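Local coordinates for phosphate-specific transport system accessory protein PhoU homolog (Pseudomonas aeruginosa, PDB 4Q25) that probably takes part, as a homodimer, in regulating phosphate uptake and acts as a negative regulator of the Pho regulon, at residues A52-V55 with R56-D60; I69-E72 with C73-I76; M182-P185 with R186-S189; H207-N210 with I211-V215. All blocks are in the same frame, centred on the assembly; numbering follows the deposited sequence.

How the interactions relate
All four contacts are local, joining residues three to five apart in an all-helical chain built from two PhoU domains. Interactions 1 and 2 share helix 59-78 in the first domain, at its beginning and toward its end, with centres about 26 Å apart. Interactions 3 and 4 stand likewise on helix 188-220 of the second domain. Interaction 2 is the most buried, a regular helical turn two of whose acidic side chains reach the second subunit; interaction 3, a turn between helices, meets that subunit through apolar groups instead. Interaction 4 is helical throughout and turns its polar groups to neighbours in its own chain, whereas interaction 1 marks a break where helical bonding weakens.

Interaction 1. Residues A52-V55 with R56-D60; sequences AQQV and REIDD
The break between helix 49-56 and helix 59-78, in the helix bundle of the first PhoU domain, brings Gln53 against Arg56 and Glu57. Helical bonding continues into the break: Glu57 N gives its hydrogen to Gln53 O at 3.1 Å, nearly along the C=O axis, with an N-H...O angle of 163°. On its two sides the pattern is slacker, since Arg56 N to Ala52 O and Ile58 N to Val55 O are both weak bonds. The second of these spans only three residues and leads into a type I beta turn from Arg56 to Asp59, which Asp59 N closes on Arg56 O.

Gln53 carries most of the side-chain contact. Its chain leaves with CG anti to its own N (chi1 -173°) and then bends at chi2, which turns the amide toward the next helical turn. There NE2 makes a weak hydrogen bond of 3.3 Å to Glu57 OE2, the amide standing almost perpendicular to the carboxylate. At the other corner of the amide, OE1 lies 3.1 Å from Arg56 NH1, but the angle is too poor for a hydrogen bond and the two planes are 88° apart. Arg56 CG lies 3.2 Å from Ala52 O, and the chain beyond it bends at chi2 and chi3. Ile58 extends CD1 to within 3.3 Å of Gln54 O.

Helix 15-45 lies along this junction, with Ala43 against Ala52, Asp39 against Val55 and Gln36 against Ile58. Helix 84-120 packs beside it too, placing Ala111 and Ile115 on Ala52 and Arg112 on Arg56.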
# COMPACT_ATOMS: atom_id res chain seq x y z
N ALA A 52 -15.43 5.58 14.98
CA ALA A 52 -14.48 4.68 14.34
C ALA A 52 -15.19 3.68 13.44
O ALA A 52 -14.80 3.49 12.28
CB ALA A 52 -13.65 3.98 15.37
N GLN A 53 -16.25 3.06 13.93
CA GLN A 53 -17.04 2.17 13.07
C GLN A 53 -17.63 2.87 11.83
O GLN A 53 -17.68 2.31 10.73
CB GLN A 53 -18.17 1.51 13.84
CG GLN A 53 -18.90 0.46 13.02
CD GLN A 53 -17.99 -0.65 12.54
OE1 GLN A 53 -16.89 -0.85 13.08
NE2 GLN A 53 -18.44 -1.38 11.54
N GLN A 54 -18.06 4.11 12.00
CA GLN A 54 -18.61 4.87 10.87
C GLN A 54 -17.59 5.01 9.74
O GLN A 54 -17.96 4.94 8.57
CB GLN A 54 -19.07 6.23 11.35
CG GLN A 54 -19.67 7.13 10.29
CD GLN A 54 -20.21 8.41 10.91
OE1 GLN A 54 -20.85 8.36 11.97
NE2 GLN A 54 -19.94 9.57 10.29
N VAL A 55 -16.31 5.14 10.11
CA VAL A 55 -15.24 5.25 9.16
C VAL A 55 -15.03 3.96 8.37
O VAL A 55 -14.70 4.00 7.19
CB VAL A 55 -13.92 5.65 9.85
CG1 VAL A 55 -12.73 5.36 8.97
CG2 VAL A 55 -13.99 7.09 10.29
N ARG A 56 -15.10 2.82 9.01
CA ARG A 56 -14.95 1.59 8.30
C ARG A 56 -16.07 1.36 7.31
O ARG A 56 -15.86 0.89 6.24
CB ARG A 56 -14.80 0.42 9.26
CG ARG A 56 -14.33 0.85 10.61
CD ARG A 56 -13.22 0.01 11.16
NE ARG A 56 -13.23 -1.33 10.60
CZ ARG A 56 -13.69 -2.40 11.22
NH1 ARG A 56 -14.20 -2.30 12.42
NH2 ARG A 56 -13.64 -3.58 10.61
N GLU A 57 -17.27 1.69 7.68
CA GLU A 57 -18.43 1.52 6.83
C GLU A 57 -18.47 2.43 5.59
O GLU A 57 -19.31 2.25 4.72
CB GLU A 57 -19.71 1.72 7.66
CG GLU A 57 -19.92 0.60 8.66
CD GLU A 57 -20.99 0.91 9.66
OE1 GLU A 57 -21.55 2.04 9.60
OE2 GLU A 57 -21.27 0.02 10.50
N ILE A 58 -17.59 3.41 5.52
CA ILE A 58 -17.52 4.28 4.36
C ILE A 58 -16.59 3.62 3.34
O ILE A 58 -16.66 3.87 2.13
CB ILE A 58 -17.00 5.69 4.77
CG1 ILE A 58 -18.08 6.45 5.55
CG2 ILE A 58 -16.59 6.51 3.56
CD1 ILE A 58 -17.53 7.49 6.51
N ASP A 59 -15.72 2.74 3.84
CA ASP A 59 -14.62 2.25 3.04
C ASP A 59 -15.12 1.48 1.83
O ASP A 59 -14.48 1.46 0.79
CB ASP A 59 -13.59 1.47 3.90
CG ASP A 59 -12.15 1.63 3.37
OD1 ASP A 59 -11.78 2.74 2.83
OD2 ASP A 59 -11.39 0.63 3.46
N ASP A 60 -16.31 0.90 1.94
CA ASP A 60 -16.92 0.23 0.80
C ASP A 60 -17.30 1.19 -0.30
O ASP A 60 -17.06 0.93 -1.47
CB ASP A 60 -18.13 -0.56 1.26
CG ASP A 60 -17.77 -1.63 2.27
OD1 ASP A 60 -17.49 -2.78 1.86
OD2 ASP A 60 -17.72 -1.29 3.49

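Interaction 2. Residues I69-E72 with C73-I76; sequences IDEE and CVRI
From Ile69 to Glu72, four successive carbonyls accept the N-H groups of Cys73, Val74, Arg75 and Ile76, the i to i+4 pattern of a regular alpha-helix, from 2.9 Å for Arg75 N to Glu71 O up to 3.1 Å for Val74 N to Asp70 O. This turn belongs to helix 59-78 of the PhoU helix bundle, and its sides face different surroundings.

Toward the inside of the domain, Ile69 CG2 and Cys73 SG form an apolar pair at 4.3 Å. With chi1 at -65°, the cysteine sulfur is set beside its own backbone nitrogen and points back over the preceding turn. Ile93 of helix 84-120 packs on both residues, while Ile76 reaches Ile90 of that helix.

The acidic side chains find their partners elsewhere. Glu72 is extended beyond CG and its OE2 is hydrogen-bonded to His25 ND1. On the side that forms part of the dimer interface, Asp70 makes a salt bridge with Lys95 of the second subunit, Glu71 a salt bridge with Arg88 and a hydrogen bond with Tyr217 OH of that subunit, and Val74 packs on its Ala84.

Arg75 makes no close ion pair with Glu71 or Glu72. Its chain bends at chi3 (-51°) and folds back along the helix, crossing Glu72 so that NH2 comes to 3.8 Å from Glu72 CG. The guanidinium is only 7° from parallel with the Glu72 carboxylate, and one of its faces lies over Glu72 CA, which sits 3.9 Å above the plane and toward the rim.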
# COMPACT_ATOMS: atom_id res chain seq x y z
N ILE A 69 -14.62 5.20 -11.20
CA ILE A 69 -13.73 6.14 -11.86
C ILE A 69 -12.83 5.40 -12.85
O ILE A 69 -12.51 5.93 -13.89
CB ILE A 69 -12.89 6.91 -10.82
CG1 ILE A 69 -13.81 7.82 -9.98
CG2 ILE A 69 -11.80 7.72 -11.47
CD1 ILE A 69 -13.08 8.63 -8.89
N ASP A 70 -12.40 4.19 -12.51
CA ASP A 70 -11.52 3.42 -13.40
C ASP A 70 -12.24 3.11 -14.69
O ASP A 70 -11.66 3.24 -15.75
CB ASP A 70 -11.03 2.10 -12.76
CG ASP A 70 -9.79 2.30 -11.87
OD1 ASP A 70 -8.79 2.89 -12.32
OD2 ASP A 70 -9.82 1.84 -10.70
N GLU A 71 -13.48 2.68 -14.59
CA GLU A 71 -14.27 2.36 -15.79
C GLU A 71 -14.53 3.58 -16.64
O GLU A 71 -14.50 3.53 -17.86
CB GLU A 71 -15.60 1.72 -15.42
CG GLU A 71 -15.46 0.28 -14.98
CD GLU A 71 -14.73 -0.57 -16.01
OE1 GLU A 71 -15.35 -0.87 -17.05
OE2 GLU A 71 -13.54 -0.91 -15.78
N GLU A 72 -14.74 4.70 -15.97
CA GLU A 72 -14.90 5.98 -16.62
C GLU A 72 -13.67 6.36 -17.43
O GLU A 72 -13.78 6.85 -18.57
CB GLU A 72 -15.19 7.04 -15.55
CG GLU A 72 -15.93 8.23 -16.04
CD GLU A 72 -16.16 9.24 -14.94
OE1 GLU A 72 -16.35 10.43 -15.29
OE2 GLU A 72 -16.16 8.86 -13.74
N CYS A 73 -12.49 6.15 -16.84
CA CYS A 73 -11.23 6.41 -17.57
C CYS A 73 -11.09 5.50 -18.76
O CYS A 73 -10.39 5.83 -19.74
CB CYS A 73 -10.01 6.21 -16.68
SG CYS A 73 -9.86 7.35 -15.30
N VAL A 74 -11.65 4.32 -18.64
CA VAL A 74 -11.64 3.38 -19.72
C VAL A 74 -12.52 3.85 -20.86
O VAL A 74 -12.08 3.90 -21.97
CB VAL A 74 -12.01 1.96 -19.23
CG1 VAL A 74 -12.40 1.04 -20.35
CG2 VAL A 74 -10.85 1.34 -18.52
N ARG A 75 -13.72 4.29 -20.57
CA ARG A 75 -14.60 4.71 -21.61
C ARG A 75 -14.07 5.92 -22.34
O ARG A 75 -14.05 5.99 -23.58
CB ARG A 75 -15.97 4.95 -21.04
CG ARG A 75 -16.43 3.80 -20.18
CD ARG A 75 -17.91 3.83 -19.88
NE ARG A 75 -18.33 5.12 -19.36
CZ ARG A 75 -18.58 5.37 -18.08
NH1 ARG A 75 -18.44 4.42 -17.19
NH2 ARG A 75 -18.96 6.57 -17.72
N ILE A 76 -13.55 6.85 -21.57
CA ILE A 76 -13.05 8.03 -22.17
C ILE A 76 -11.92 7.68 -23.09
O ILE A 76 -11.85 8.18 -24.17
CB ILE A 76 -12.48 9.01 -21.13
CG1 ILE A 76 -13.57 9.77 -20.44
CG2 ILE A 76 -11.59 10.04 -21.77
CD1 ILE A 76 -13.06 10.63 -19.32

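Interaction 3. Residues M182-P185 with R186-S189; sequences MEDP and RAIS
Ala187 N donates to Asp184 O at 3.0 Å, and Ile188 N to Pro185 O at 3.2 Å, two successive i to i+3 bonds that carry the chain from helix 153-183 into helix 188-220. The N-H groups point well at their acceptors, with angles of 162° and 166°, yet both donors stand above the carbonyl plane, 60° out of it at Pro185 O, and not on a lone pair. Such geometry fits the short 3-10 segment around Arg186. Pro185, whose nitrogen carries no hydrogen to give, enters this turn directly after Asp184 has left helical torsions.

The Asp184 side chain, with CG anti to its N, lies over the turn. Its OD1 is 3.5 Å from Arg186 N and its OD2 3.5 Å from Ala187 CB. The Arg186 chain runs outward, extended from CG to NE, leaving NH1 4.6 Å from Asp184 OD1, beyond salt-bridge range. On the apolar side, Ile188 CD1 meets Pro185 CB at 4.1 Å.

Ser189 has polar partners at both oxygens: O accepts from Asn193 ND2, and OG is weakly bonded to Glu120. Pro185 and Ile188 each pack on their counterparts in the second subunit. The turn is held by two backbone bonds; at their separation the charges of Asp184 and Arg186 probably attract only weakly, and the apolar residues serve the dimer contact.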
# COMPACT_ATOMS: atom_id res chain seq x y z
N MET A 182 9.98 -0.28 26.70
CA MET A 182 11.00 -1.05 27.41
C MET A 182 11.00 -0.70 28.89
O MET A 182 11.26 -1.54 29.72
CB MET A 182 12.35 -0.82 26.77
CG MET A 182 12.35 -1.19 25.29
SD MET A 182 13.98 -1.12 24.57
CE MET A 182 14.76 -2.41 25.56
N GLU A 183 10.62 0.53 29.20
CA GLU A 183 10.48 0.99 30.56
C GLU A 183 9.18 0.48 31.21
O GLU A 183 9.17 0.20 32.41
CB GLU A 183 10.50 2.52 30.58
CG GLU A 183 10.16 3.18 31.91
CD GLU A 183 9.85 4.67 31.80
OE1 GLU A 183 9.88 5.21 30.67
OE2 GLU A 183 9.56 5.32 32.83
N ASP A 184 8.10 0.38 30.44
CA ASP A 184 6.80 -0.04 30.99
C ASP A 184 6.20 -1.13 30.11
O ASP A 184 5.36 -0.85 29.27
CB ASP A 184 5.84 1.16 31.11
CG ASP A 184 4.41 0.78 31.64
OD1 ASP A 184 4.21 -0.30 32.22
OD2 ASP A 184 3.48 1.60 31.47
N PRO A 185 6.67 -2.38 30.28
CA PRO A 185 6.23 -3.48 29.45
C PRO A 185 4.72 -3.75 29.50
O PRO A 185 4.19 -4.24 28.51
CB PRO A 185 7.01 -4.67 30.00
CG PRO A 185 8.23 -4.08 30.53
CD PRO A 185 7.81 -2.78 31.12
N ARG A 186 4.04 -3.44 30.60
CA ARG A 186 2.59 -3.61 30.68
C ARG A 186 1.83 -2.79 29.62
O ARG A 186 0.67 -3.05 29.33
CB ARG A 186 2.07 -3.21 32.07
CG ARG A 186 2.60 -4.03 33.26
CD ARG A 186 1.73 -3.79 34.49
NE ARG A 186 2.36 -4.22 35.75
CZ ARG A 186 3.07 -3.43 36.56
NH1 ARG A 186 3.29 -2.14 36.28
NH2 ARG A 186 3.58 -3.96 37.68
N ALA A 187 2.48 -1.79 29.04
CA ALA A 187 1.80 -0.91 28.13
C ALA A 187 2.05 -1.26 26.66
O ALA A 187 1.51 -0.61 25.79
CB ALA A 187 2.19 0.52 28.42
N ILE A 188 2.80 -2.32 26.39
CA ILE A 188 3.21 -2.69 25.05
C ILE A 188 2.06 -2.82 24.05
O ILE A 188 2.10 -2.28 22.94
CB ILE A 188 4.01 -4.00 25.10
CG1 ILE A 188 5.45 -3.71 25.59
CG2 ILE A 188 4.01 -4.70 23.74
CD1 ILE A 188 6.24 -4.93 26.00
N SER A 189 1.02 -3.53 24.44
CA SER A 189 -0.14 -3.72 23.59
C SER A 189 -0.81 -2.38 23.23
O SER A 189 -1.24 -2.14 22.09
CB SER A 189 -1.10 -4.64 24.32
OG SER A 189 -2.23 -4.90 23.54

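Interaction 4. Residues H207-N210 with I211-V215; sequences HARN and IAELV
At the edge of the Arg209 guanidinium, in its plane, lies the amide carbon CG of Asn210, and across the next turn the Glu213 carboxylate approaches the arginine with its plane inclined by 16°. These groups sit on helix 188-220 of the PhoU helix bundle. Arg209 NH1 donates to Asn210 OD1 at 2.8 Å, while NH2 forms a salt bridge with Asp163 of helix 153-183; the two bonds would limit rotation of the guanidinium.

Glu213 runs beside Arg209 in the same direction, but no N-H points at its oxygens: Glu213 OE2 lies 4.5 Å from Arg209 NE and well out of the guanidinium plane, so any attraction is through charge alone. A bend at chi2 (-109°) and another at chi3 carry the guanidinium aside, and the carboxylate meets the methylene instead.

Regular i to i+4 bonds tie the two turns, from Ile211 N to His207 O through Leu214 N to Asn210 O. His207 ND1 is hydrogen-bonded to Asp99 of helix 84-120, where Leu100 also packs on Ile211. Ala208 faces Met140 and Val141 of helix 127-149. Closest of the carboxylate contacts with the arginine is that of Glu213 OE1, 3.5 Å from Arg209 CD.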
# COMPACT_ATOMS: atom_id res chain seq x y z
N HIS A 207 1.16 8.63 0.39
CA HIS A 207 0.23 8.64 -0.75
C HIS A 207 -0.20 10.05 -1.22
O HIS A 207 -0.47 10.28 -2.39
CB HIS A 207 -1.00 7.79 -0.46
CG HIS A 207 -0.72 6.32 -0.40
ND1 HIS A 207 -0.52 5.57 -1.53
CD2 HIS A 207 -0.63 5.47 0.65
CE1 HIS A 207 -0.30 4.31 -1.18
NE2 HIS A 207 -0.34 4.24 0.14
N ALA A 208 -0.32 10.98 -0.29
CA ALA A 208 -0.56 12.37 -0.67
C ALA A 208 0.60 12.87 -1.52
O ALA A 208 0.38 13.56 -2.50
CB ALA A 208 -0.69 13.24 0.57
N ARG A 209 1.81 12.52 -1.13
CA ARG A 209 3.02 12.85 -1.86
C ARG A 209 3.00 12.26 -3.24
O ARG A 209 3.31 12.96 -4.19
CB ARG A 209 4.25 12.37 -1.10
CG ARG A 209 5.58 12.62 -1.77
CD ARG A 209 6.21 11.34 -2.29
NE ARG A 209 6.96 10.64 -1.26
CZ ARG A 209 6.82 9.35 -0.94
NH1 ARG A 209 5.95 8.57 -1.59
NH2 ARG A 209 7.57 8.83 0.03
N ASN A 210 2.63 10.99 -3.36
CA ASN A 210 2.50 10.36 -4.69
C ASN A 210 1.50 11.11 -5.59
O ASN A 210 1.78 11.32 -6.76
CB ASN A 210 2.07 8.90 -4.62
CG ASN A 210 3.06 8.04 -3.88
OD1 ASN A 210 4.24 8.36 -3.75
ND2 ASN A 210 2.59 6.91 -3.38
N ILE A 211 0.35 11.48 -5.04
CA ILE A 211 -0.65 12.19 -5.83
C ILE A 211 -0.14 13.57 -6.26
O ILE A 211 -0.52 14.07 -7.31
CB ILE A 211 -1.95 12.38 -5.08
CG1 ILE A 211 -2.61 11.03 -4.84
CG2 ILE A 211 -2.89 13.30 -5.84
CD1 ILE A 211 -3.69 11.08 -3.78
N ALA A 212 0.72 14.16 -5.42
CA ALA A 212 1.34 15.44 -5.74
C ALA A 212 2.29 15.29 -6.92
O ALA A 212 2.29 16.10 -7.84
CB ALA A 212 2.07 16.00 -4.52
N GLU A 213 3.07 14.22 -6.89
CA GLU A 213 4.05 13.94 -7.92
C GLU A 213 3.36 13.66 -9.26
O GLU A 213 3.90 13.98 -10.33
CB GLU A 213 4.97 12.79 -7.49
CG GLU A 213 6.06 13.27 -6.54
CD GLU A 213 6.84 12.15 -5.84
OE1 GLU A 213 6.43 10.96 -5.80
OE2 GLU A 213 7.91 12.46 -5.29
N LEU A 214 2.16 13.11 -9.20
CA LEU A 214 1.36 12.89 -10.40
C LEU A 214 0.90 14.22 -10.98
O LEU A 214 0.78 14.36 -12.20
CB LEU A 214 0.16 11.99 -10.12
CG LEU A 214 0.51 10.53 -9.80
CD1 LEU A 214 -0.66 9.79 -9.19
CD2 LEU A 214 0.97 9.80 -11.03
N VAL A 215 0.63 15.18 -10.11
CA VAL A 215 0.20 16.52 -10.54
C VAL A 215 1.38 17.25 -11.20
O VAL A 215 1.19 18.04 -12.12
CB VAL A 215 -0.38 17.35 -9.37
CG1 VAL A 215 -0.70 18.78 -9.80
CG2 VAL A 215 -1.66 16.69 -8.84